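Local coordinates for VAO-type flavoprotein oxidase VAO615 (Myceliophthora thermophila, PDB 6F72), which is probably an oxidoreductase that binds FAD bicovalently and, once reduced, reacts rapidly with molecular oxygen, although none of the many alcohols tested proved to be a substrate, at residues 41-44 / 45-48; 110-113 / 114-118; 238-241 / 242-246. All coordinates share one frame; numbering follows the deposited sequence.

Interaction 1 (41-44 / 45-48); sequences RDWA and KLNK. With NAG (2-acetamido-2-deoxy-beta-D-glucopyranose), chain B.
Lys-45 folds back over the preceding turn of its helix to reach Asp-42, a worked example of how an i to i+3 pairing is built on a regular helical backbone. Its CB rests 3.3 Å from Arg-41 O, the same carbonyl that accepts the bond of Lys-45 N. With CG anti to the backbone N (chi1 168°), the chain sets out beside its own carbonyl carbon and then bends at each of its later torsions. That curl brings CE to 3.8 Å from Asp-42 O and carries the ammonium on to the carboxylate. There NZ stands 3.8 Å from Asp-42 OD1, a long salt bridge between side chains that run alongside each other, so the attraction is probably modest. The other carboxylate oxygen, OD2, has a hydrogen-bond partner of its own close by in the chain, and Asp-42 N is bonded to Ser-39 OG.

One residue further round, Leu-46 packs beside Trp-43, its CD2 lying 4.0 Å from CZ3 of the indole. Beneath both pairs runs the regular i to i+4 bonding, in which Asn-47 N gives Trp-43 O a bond of 2.8 Å. Asn-47 leaves the helix on yet another side and is N-glycosylated: its ND2 is joined to C1 of the N-acetylglucosamine by a 1.4 Å covalent bond. The remaining amide oxygen, OD1, accepts from Leu-54 N, which would hold the linkage at a fixed turn.

Trp-43 and Leu-46 face inward onto Leu-54 of strand 54-56 and Leu-169 of strand 169-172, the indole stacking on Tyr-126. Phe-142 and His-146 of helix 133-146 receive Lys-45, so helix 40-49 lies against both that helix and the mixed sheet.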
ATOM      1  N   ARG A  41     -24.208   3.636 -27.226  1.00 40.88           N
ATOM      2  CA  ARG A  41     -23.677   4.431 -28.323  1.00 41.71           C
ATOM      3  C   ARG A  41     -22.655   5.452 -27.798  1.00 40.74           C
ATOM      4  O   ARG A  41     -21.603   5.643 -28.416  1.00 40.61           O
ATOM      5  CB  ARG A  41     -24.826   5.125 -29.067  1.00 43.60           C
ATOM      6  CG  ARG A  41     -24.424   5.820 -30.357  1.00 44.88           C
ATOM      7  CD  ARG A  41     -25.639   6.190 -31.194  1.00 47.00           C
ATOM      8  NE  ARG A  41     -25.983   5.136 -32.145  1.00 48.20           N
ATOM      9  CZ  ARG A  41     -27.054   5.141 -32.933  1.00 50.15           C
ATOM     10  NH1 ARG A  41     -27.922   6.148 -32.908  1.00 51.32           N
ATOM     11  NH2 ARG A  41     -27.262   4.123 -33.754  1.00 51.21           N
ATOM     12  N   ASP A  42     -22.969   6.092 -26.664  1.00 40.06           N
ATOM     13  CA  ASP A  42     -22.012   6.958 -25.973  1.00 38.93           C
ATOM     14  C   ASP A  42     -20.765   6.166 -25.596  1.00 37.65           C
ATOM     15  O   ASP A  42     -19.644   6.597 -25.879  1.00 37.40           O
ATOM     16  CB  ASP A  42     -22.628   7.592 -24.723  1.00 38.55           C
ATOM     17  CG  ASP A  42     -23.633   8.687 -25.037  1.00 39.90           C
ATOM     18  OD1 ASP A  42     -23.449   9.427 -26.031  1.00 40.80           O
ATOM     19  OD2 ASP A  42     -24.607   8.820 -24.260  1.00 40.19           O
ATOM     20  N   TRP A  43     -20.968   4.998 -24.987  1.00 37.01           N
ATOM     21  CA  TRP A  43     -19.864   4.117 -24.605  1.00 35.99           C
ATOM     22  C   TRP A  43     -19.035   3.647 -25.821  1.00 36.57           C
ATOM     23  O   TRP A  43     -17.796   3.715 -25.785  1.00 35.97           O
ATOM     24  CB  TRP A  43     -20.362   2.953 -23.721  1.00 35.45           C
ATOM     25  CG  TRP A  43     -20.854   3.423 -22.347  1.00 34.82           C
ATOM     26  CD1 TRP A  43     -22.149   3.449 -21.896  1.00 35.25           C
ATOM     27  CD2 TRP A  43     -20.050   3.949 -21.274  1.00 33.82           C
ATOM     28  NE1 TRP A  43     -22.204   3.950 -20.616  1.00 34.61           N
ATOM     29  CE2 TRP A  43     -20.934   4.266 -20.207  1.00 33.70           C
ATOM     30  CE3 TRP A  43     -18.675   4.163 -21.104  1.00 33.15           C
ATOM     31  CZ2 TRP A  43     -20.487   4.794 -18.993  1.00 32.93           C
ATOM     32  CZ3 TRP A  43     -18.222   4.699 -19.876  1.00 32.38           C
ATOM     33  CH2 TRP A  43     -19.134   5.005 -18.842  1.00 32.22           C
ATOM     34  N   ALA A  44     -19.718   3.228 -26.894  1.00 37.72           N
ATOM     35  CA  ALA A  44     -19.055   2.856 -28.152  1.00 38.61           C
ATOM     36  C   ALA A  44     -18.189   3.994 -28.728  1.00 38.83           C
ATOM     37  O   ALA A  44     -17.074   3.756 -29.181  1.00 38.69           O
ATOM     38  CB  ALA A  44     -20.070   2.377 -29.187  1.00 40.04           C
ATOM     39  N   LYS A  45     -18.717   5.216 -28.689  1.00 39.39           N
ATOM     40  CA  LYS A  45     -18.033   6.423 -29.163  1.00 40.12           C
ATOM     41  C   LYS A  45     -16.750   6.697 -28.346  1.00 39.07           C
ATOM     42  O   LYS A  45     -15.716   7.063 -28.919  1.00 39.22           O
ATOM     43  CB  LYS A  45     -19.023   7.604 -29.137  1.00 41.02           C
ATOM     44  CG  LYS A  45     -18.468   9.014 -29.322  1.00 41.38           C
ATOM     45  CD  LYS A  45     -19.252  10.004 -28.461  1.00 41.49           C
ATOM     46  CE  LYS A  45     -18.697  10.089 -27.035  1.00 40.14           C
ATOM     47  NZ  LYS A  45     -19.728  10.347 -25.981  1.00 39.96           N
ATOM     48  N   LEU A  46     -16.821   6.500 -27.024  1.00 38.08           N
ATOM     49  CA  LEU A  46     -15.627   6.530 -26.173  1.00 37.33           C
ATOM     50  C   LEU A  46     -14.673   5.395 -26.552  1.00 37.72           C
ATOM     51  O   LEU A  46     -13.467   5.617 -26.687  1.00 37.55           O
ATOM     52  CB  LEU A  46     -15.973   6.484 -24.667  1.00 36.08           C
ATOM     53  CG  LEU A  46     -14.813   6.373 -23.654  1.00 34.87           C
ATOM     54  CD1 LEU A  46     -13.849   7.556 -23.710  1.00 34.73           C
ATOM     55  CD2 LEU A  46     -15.310   6.162 -22.234  1.00 33.98           C
ATOM     56  N   ASN A  47     -15.226   4.199 -26.748  1.00 38.62           N
ATOM     57  CA  ASN A  47     -14.438   3.026 -27.125  1.00 39.52           C
ATOM     58  C   ASN A  47     -13.644   3.214 -28.442  1.00 39.68           C
ATOM     59  O   ASN A  47     -12.512   2.728 -28.556  1.00 39.34           O
ATOM     60  CB  ASN A  47     -15.323   1.777 -27.183  1.00 41.73           C
ATOM     61  CG  ASN A  47     -14.525   0.489 -27.116  1.00 44.19           C
ATOM     62  OD1 ASN A  47     -13.347   0.493 -26.761  1.00 43.02           O
ATOM     63  ND2 ASN A  47     -15.173  -0.629 -27.460  1.00 48.11           N
ATOM     64  N   LYS A  48     -14.243   3.918 -29.410  1.00 39.79           N
ATOM     65  CA  LYS A  48     -13.568   4.289 -30.664  1.00 40.42           C
ATOM     66  C   LYS A  48     -12.360   5.200 -30.392  1.00 39.50           C
ATOM     67  O   LYS A  48     -11.232   4.856 -30.754  1.00 39.47           O
ATOM     68  CB  LYS A  48     -14.549   4.963 -31.631  1.00 41.69           C
ATOM     69  CG  LYS A  48     -13.999   5.205 -33.030  1.00 43.29           C
ATOM     70  CD  LYS A  48     -14.878   6.186 -33.795  1.00 44.48           C
ATOM     71  CE  LYS A  48     -14.294   6.568 -35.144  1.00 45.89           C
ATOM     72  NZ  LYS A  48     -14.624   5.586 -36.210  1.00 47.38           N
TER
HETATM   73  C1  NAG B   1     -14.567  -1.944 -27.451  1.00 29.92           C
HETATM   74  C2  NAG B   1     -15.355  -3.159 -26.927  1.00 34.81           C
HETATM   75  C3  NAG B   1     -14.449  -4.387 -26.895  1.00 36.62           C
HETATM   76  C4  NAG B   1     -13.853  -4.700 -28.273  1.00 39.04           C
HETATM   77  C5  NAG B   1     -13.248  -3.464 -28.975  1.00 36.30           C
HETATM   78  C6  NAG B   1     -13.345  -3.619 -30.493  1.00 36.69           C
HETATM   79  C7  NAG B   1     -17.041  -2.242 -25.344  1.00 35.68           C
HETATM   80  C8  NAG B   1     -17.371  -2.090 -23.887  1.00 36.08           C
HETATM   81  N2  NAG B   1     -15.900  -2.896 -25.601  1.00 34.84           N
HETATM   82  O3  NAG B   1     -15.198  -5.515 -26.440  1.00 37.98           O
HETATM   83  O4  NAG B   1     -12.872  -5.751 -28.147  1.00 45.13           O
HETATM   84  O5  NAG B   1     -13.897  -2.205 -28.699  1.00 32.19           O
HETATM   85  O6  NAG B   1     -12.344  -4.524 -30.966  1.00 39.02           O
HETATM   86  O7  NAG B   1     -17.775  -1.782 -26.207  1.00 36.48           O

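Interaction 2 (110-113 / 114-118)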
ATOM      1  N   PRO A 110     -16.179 -16.080  -5.299  1.00 27.23           N
ATOM      2  CA  PRO A 110     -16.212 -17.541  -5.537  1.00 28.04           C
ATOM      3  C   PRO A 110     -16.897 -18.398  -4.462  1.00 28.45           C
ATOM      4  O   PRO A 110     -17.078 -19.602  -4.672  1.00 29.16           O
ATOM      5  CB  PRO A 110     -14.722 -17.922  -5.601  1.00 28.17           C
ATOM      6  CG  PRO A 110     -13.998 -16.633  -5.836  1.00 27.49           C
ATOM      7  CD  PRO A 110     -14.796 -15.634  -5.050  1.00 26.90           C
ATOM      8  N   PHE A 111     -17.298 -17.790  -3.348  1.00 28.06           N
ATOM      9  CA  PHE A 111     -17.709 -18.551  -2.168  1.00 28.42           C
ATOM     10  C   PHE A 111     -19.207 -18.478  -1.856  1.00 28.52           C
ATOM     11  O   PHE A 111     -19.663 -19.063  -0.881  1.00 28.83           O
ATOM     12  CB  PHE A 111     -16.831 -18.164  -0.956  1.00 28.13           C
ATOM     13  CG  PHE A 111     -15.359 -18.394  -1.188  1.00 28.28           C
ATOM     14  CD1 PHE A 111     -14.814 -19.683  -1.119  1.00 29.04           C
ATOM     15  CD2 PHE A 111     -14.519 -17.331  -1.527  1.00 27.76           C
ATOM     16  CE1 PHE A 111     -13.459 -19.897  -1.355  1.00 29.22           C
ATOM     17  CE2 PHE A 111     -13.159 -17.537  -1.758  1.00 27.92           C
ATOM     18  CZ  PHE A 111     -12.630 -18.826  -1.667  1.00 28.67           C
ATOM     19  N   THR A 112     -19.959 -17.763  -2.689  1.00 28.31           N
ATOM     20  CA  THR A 112     -21.406 -17.693  -2.563  1.00 28.44           C
ATOM     21  C   THR A 112     -22.098 -18.705  -3.474  1.00 29.34           C
ATOM     22  O   THR A 112     -21.454 -19.396  -4.281  1.00 29.60           O
ATOM     23  CB  THR A 112     -21.953 -16.293  -2.875  1.00 27.87           C
ATOM     24  OG1 THR A 112     -21.339 -15.796  -4.064  1.00 27.68           O
ATOM     25  CG2 THR A 112     -21.686 -15.345  -1.717  1.00 27.26           C
ATOM     26  N   ASP A 113     -23.420 -18.795  -3.315  1.00 29.78           N
ATOM     27  CA  ASP A 113     -24.254 -19.635  -4.138  1.00 30.56           C
ATOM     28  C   ASP A 113     -24.108 -19.294  -5.620  1.00 30.72           C
ATOM     29  O   ASP A 113     -24.177 -18.112  -5.976  1.00 30.30           O
ATOM     30  CB  ASP A 113     -25.708 -19.490  -3.724  1.00 30.85           C
ATOM     31  CG  ASP A 113     -26.544 -20.642  -4.204  1.00 31.82           C
ATOM     32  OD1 ASP A 113     -26.895 -20.694  -5.396  1.00 32.25           O
ATOM     33  OD2 ASP A 113     -26.829 -21.516  -3.382  1.00 32.33           O
ATOM     34  N   PRO A 114     -23.910 -20.325  -6.487  1.00 31.39           N
ATOM     35  CA  PRO A 114     -23.812 -20.142  -7.947  1.00 31.59           C
ATOM     36  C   PRO A 114     -25.013 -19.422  -8.566  1.00 31.75           C
ATOM     37  O   PRO A 114     -24.842 -18.629  -9.511  1.00 31.48           O
ATOM     38  CB  PRO A 114     -23.708 -21.574  -8.466  1.00 32.47           C
ATOM     39  CG  PRO A 114     -22.995 -22.288  -7.373  1.00 32.42           C
ATOM     40  CD  PRO A 114     -23.568 -21.712  -6.103  1.00 31.93           C
ATOM     41  N   SER A 115     -26.202 -19.677  -8.013  1.00 32.04           N
ATOM     42  CA  SER A 115     -27.446 -19.044  -8.460  1.00 32.36           C
ATOM     43  C   SER A 115     -27.557 -17.562  -8.043  1.00 31.63           C
ATOM     44  O   SER A 115     -28.443 -16.847  -8.514  1.00 31.89           O
ATOM     45  CB  SER A 115     -28.685 -19.848  -7.998  1.00 33.09           C
ATOM     46  OG  SER A 115     -28.527 -21.257  -8.172  1.00 33.66           O
ATOM     47  N   GLN A 116     -26.664 -17.093  -7.176  1.00 30.86           N
ATOM     48  CA  GLN A 116     -26.642 -15.678  -6.811  1.00 30.21           C
ATOM     49  C   GLN A 116     -26.034 -14.866  -7.968  1.00 30.03           C
ATOM     50  O   GLN A 116     -24.902 -15.154  -8.399  1.00 29.78           O
ATOM     51  CB  GLN A 116     -25.898 -15.454  -5.485  1.00 29.54           C
ATOM     52  CG  GLN A 116     -25.963 -14.031  -4.952  1.00 29.05           C
ATOM     53  CD  GLN A 116     -25.034 -13.781  -3.765  1.00 28.49           C
ATOM     54  OE1 GLN A 116     -24.853 -14.647  -2.909  1.00 28.63           O
ATOM     55  NE2 GLN A 116     -24.450 -12.583  -3.704  1.00 27.85           N
ATOM     56  N   PRO A 117     -26.785 -13.853  -8.476  1.00 30.21           N
ATOM     57  CA  PRO A 117     -26.352 -13.122  -9.675  1.00 30.25           C
ATOM     58  C   PRO A 117     -25.009 -12.451  -9.464  1.00 29.49           C
ATOM     59  O   PRO A 117     -24.792 -11.835  -8.410  1.00 28.92           O
ATOM     60  CB  PRO A 117     -27.446 -12.054  -9.860  1.00 30.48           C
ATOM     61  CG  PRO A 117     -28.628 -12.577  -9.116  1.00 30.87           C
ATOM     62  CD  PRO A 117     -28.035 -13.282  -7.927  1.00 30.37           C
ATOM     63  N   CYS A 118     -24.107 -12.609 -10.439  1.00 29.50           N
ATOM     64  CA  CYS A 118     -22.808 -11.934 -10.425  1.00 28.76           C
ATOM     65  C   CYS A 118     -23.006 -10.444 -10.703  1.00 28.56           C
ATOM     66  O   CYS A 118     -23.167 -10.014 -11.867  1.00 28.91           O
ATOM     67  CB  CYS A 118     -21.822 -12.555 -11.432  1.00 28.88           C
ATOM     68  SG  CYS A 118     -20.255 -11.645 -11.563  1.00 28.11           S
TER
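The carboxylate of Asp-113 and the terminal amide of Gln-116 are the flat groups that meet the opposing residues here, the first at an Asx turn (Asp-113 to Ser-115) that coincides with the start of a type I beta turn from Asp-113 to Gln-116, the second against Thr-112. OD1 of the carboxylate offers its anti lone pair, away from OD2, to Ser-115 N at 2.9 Å. A third flat group, the ring of Phe-111, has Pro-110 CB over one face, offset toward the rim, and meets the ring of Trp-484.

The same OD1 also draws a weak bond of 3.3 Å from Ser-115 OG, so both polar groups of one serine converge on a single oxygen. Asp-113 can serve in this way because CG lies anti to the backbone N (chi1 -161°), beside the carbonyl carbon and the outgoing chain. The Asp-113 side chain crosses that of Pro-114 at about a right angle, with OD1 3.6 Å from Pro-114 CD. Pro-114 fills the second position of the turn, where phi of -55° suits its ring. The turn is closed by Gln-116 N, which bonds Asp-113 O at 2.9 Å.

This loop joins helix 101-104 to strand 126-129 at the protein surface. Nearby, the disulfide between Cys-108 and Cys-118 ties the ends of the excursion together, and Pro-114 O accepts from His-65 ND1. Beyond the turn, the extended side chain of Gln-116 reaches obliquely back across Thr-112, bringing OE1 to 3.3 Å from CB and 3.5 Å from CG2 of that threonine.

Interaction 3 (238-241 / 242-246)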
ATOM      1  N   SER A 238       9.790   0.381   3.364  1.00 22.87           N
ATOM      2  CA  SER A 238      10.626  -0.625   2.734  1.00 23.09           C
ATOM      3  C   SER A 238      11.634  -1.092   3.761  1.00 23.72           C
ATOM      4  O   SER A 238      11.988  -0.329   4.675  1.00 23.99           O
ATOM      5  CB  SER A 238      11.374   0.005   1.546  1.00 22.85           C
ATOM      6  OG  SER A 238      12.332  -0.870   0.965  1.00 23.02           O
ATOM      7  N   ILE A 239      12.123  -2.322   3.599  1.00 24.06           N
ATOM      8  CA  ILE A 239      13.229  -2.855   4.419  1.00 24.69           C
ATOM      9  C   ILE A 239      14.551  -2.091   4.138  1.00 24.83           C
ATOM     10  O   ILE A 239      15.540  -2.207   4.876  1.00 25.41           O
ATOM     11  CB  ILE A 239      13.376  -4.399   4.261  1.00 25.14           C
ATOM     12  CG1 ILE A 239      13.662  -4.797   2.791  1.00 24.94           C
ATOM     13  CG2 ILE A 239      12.129  -5.111   4.803  1.00 25.13           C
ATOM     14  CD1 ILE A 239      14.193  -6.208   2.586  1.00 25.47           C
ATOM     15  N   LEU A 240      14.529  -1.284   3.082  1.00 24.32           N
ATOM     16  CA  LEU A 240      15.664  -0.489   2.657  1.00 24.41           C
ATOM     17  C   LEU A 240      15.563   0.969   3.119  1.00 24.27           C
ATOM     18  O   LEU A 240      16.448   1.780   2.822  1.00 24.29           O
ATOM     19  CB  LEU A 240      15.822  -0.551   1.122  1.00 24.06           C
ATOM     20  CG  LEU A 240      16.491  -1.761   0.455  1.00 24.37           C
ATOM     21  CD1 LEU A 240      16.732  -1.461  -1.024  1.00 24.14           C
ATOM     22  CD2 LEU A 240      17.787  -2.214   1.124  1.00 25.03           C
ATOM     23  N   SER A 241      14.493   1.294   3.841  1.00 24.13           N
ATOM     24  CA  SER A 241      14.234   2.674   4.230  1.00 24.07           C
ATOM     25  C   SER A 241      15.257   3.268   5.202  1.00 24.63           C
ATOM     26  O   SER A 241      15.538   4.462   5.129  1.00 24.71           O
ATOM     27  CB  SER A 241      12.805   2.848   4.729  1.00 23.80           C
ATOM     28  OG  SER A 241      11.918   2.828   3.625  1.00 23.22           O
ATOM     29  N   SER A 242      15.850   2.430   6.053  1.00 25.17           N
ATOM     30  CA  SER A 242      16.913   2.869   6.968  1.00 25.78           C
ATOM     31  C   SER A 242      18.173   3.272   6.206  1.00 25.90           C
ATOM     32  O   SER A 242      18.986   4.050   6.715  1.00 26.27           O
ATOM     33  CB  SER A 242      17.270   1.781   7.970  1.00 26.40           C
ATOM     34  OG  SER A 242      16.191   1.523   8.832  1.00 26.57           O
ATOM     35  N   SER A 243      18.336   2.719   5.006  1.00 25.54           N
ATOM     36  CA  SER A 243      19.457   3.063   4.154  1.00 25.65           C
ATOM     37  C   SER A 243      19.136   4.227   3.211  1.00 25.16           C
ATOM     38  O   SER A 243      20.003   5.084   2.983  1.00 25.37           O
ATOM     39  CB  SER A 243      19.954   1.847   3.372  1.00 25.83           C
ATOM     40  OG  SER A 243      20.615   0.927   4.220  1.00 26.47           O
ATOM     41  N   TYR A 244      17.905   4.283   2.682  1.00 24.47           N
ATOM     42  CA  TYR A 244      17.575   5.259   1.623  1.00 24.00           C
ATOM     43  C   TYR A 244      16.305   6.105   1.769  1.00 23.51           C
ATOM     44  O   TYR A 244      15.891   6.774   0.810  1.00 23.21           O
ATOM     45  CB  TYR A 244      17.554   4.578   0.261  1.00 23.80           C
ATOM     46  CG  TYR A 244      18.705   3.639  -0.023  1.00 24.30           C
ATOM     47  CD1 TYR A 244      20.028   4.104  -0.154  1.00 24.73           C
ATOM     48  CD2 TYR A 244      18.464   2.280  -0.195  1.00 24.32           C
ATOM     49  CE1 TYR A 244      21.066   3.217  -0.436  1.00 25.25           C
ATOM     50  CE2 TYR A 244      19.490   1.392  -0.476  1.00 24.82           C
ATOM     51  CZ  TYR A 244      20.776   1.856  -0.600  1.00 25.29           C
ATOM     52  OH  TYR A 244      21.743   0.928  -0.883  1.00 25.88           O
ATOM     53  N   GLY A 245      15.690   6.086   2.946  1.00 23.53           N
ATOM     54  CA  GLY A 245      14.462   6.847   3.167  1.00 23.14           C
ATOM     55  C   GLY A 245      13.239   6.116   2.653  1.00 22.67           C
ATOM     56  O   GLY A 245      13.334   4.982   2.162  1.00 22.70           O
ATOM     57  N   VAL A 246      12.080   6.767   2.761  1.00 22.28           N
ATOM     58  CA  VAL A 246      10.827   6.193   2.249  1.00 21.80           C
ATOM     59  C   VAL A 246      10.801   6.315   0.736  1.00 21.34           C
ATOM     60  O   VAL A 246      11.562   7.080   0.181  1.00 21.45           O
ATOM     61  CB  VAL A 246       9.553   6.828   2.886  1.00 21.67           C
ATOM     62  CG1 VAL A 246       9.597   6.703   4.389  1.00 22.14           C
ATOM     63  CG2 VAL A 246       9.377   8.277   2.461  1.00 21.58           C
TER
HETATM   64  O   HOH W   1      13.807   0.243   6.789  1.00 33.88           O
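Leu-240 O receives both Ser-243 N and Tyr-244 N as a type I beta turn from Ser-238 to Ser-241 runs into a short helix, and Ser-241 O takes Gly-245 N at 2.7 Å where the chain leaves it. The two donors on Leu-240 O arrive differently: Tyr-244 N, at 2.9 Å, lies in the carbonyl plane, whereas Ser-243 N comes from above it.

Among the side chains, Ser-241 spans the helix to Gly-245. Its OG lies anti to its own carbonyl carbon (chi1 -75°) and donates 3.0 Å to Gly-245 O, approaching from above that carbonyl plane. The CA-H of Ser-241 touches the same oxygen, with CA 3.2 Å away. With an alanine here the hydroxyl is gone, and Gly-245 O would probably lose this bond, leaving the chain beyond the helix less firmly tied to its first turn.

Leu-240 and Tyr-244 lie alongside each other, CD1 meeting CE2 at 4.0 Å. One face of the tyrosine ring carries Ser-243 CB over its centre; the ring also stacks with His-297, and OH bonds Arg-216 NH1. A water fastens the entrance to the helix, donating to Ser-238 O and accepting from Ser-242 N.

Before the helix, Ser-238 OG accepts Leu-240 N at 3.1 Å, a capping bond. After it, Gly-245 adopts a positive phi (82°) at which a side chain would jam against the preceding carbonyl. Such a serine and such a glycine are common ways to begin and end a helix, here a short one in the PCMH-type FAD-binding domain, with the side chain of Ser-241 about 8 Å from the bound FAD.

Overall arrangement
The three local contacts follow one another along the chain, and none touches another. Interactions 1 and 2 both lie far from the chain's centre; their own centres are 31 Å apart and their nearest atoms about 17 Å. Strand 126-129 relates them: it belongs to the mixed sheet on which helix 40-49 packs, and the loop of interaction 2 leads into it. Interaction 3 stands on the opposite side of the chain's centre, 45 Å from interaction 1 and 44 Å from interaction 2, between centres. It is buried in the FAD-binding domain, near the cofactor. Local bonding thus shapes a glycosylated helix, a disulfide-tied surface loop and a short helix near the bound FAD.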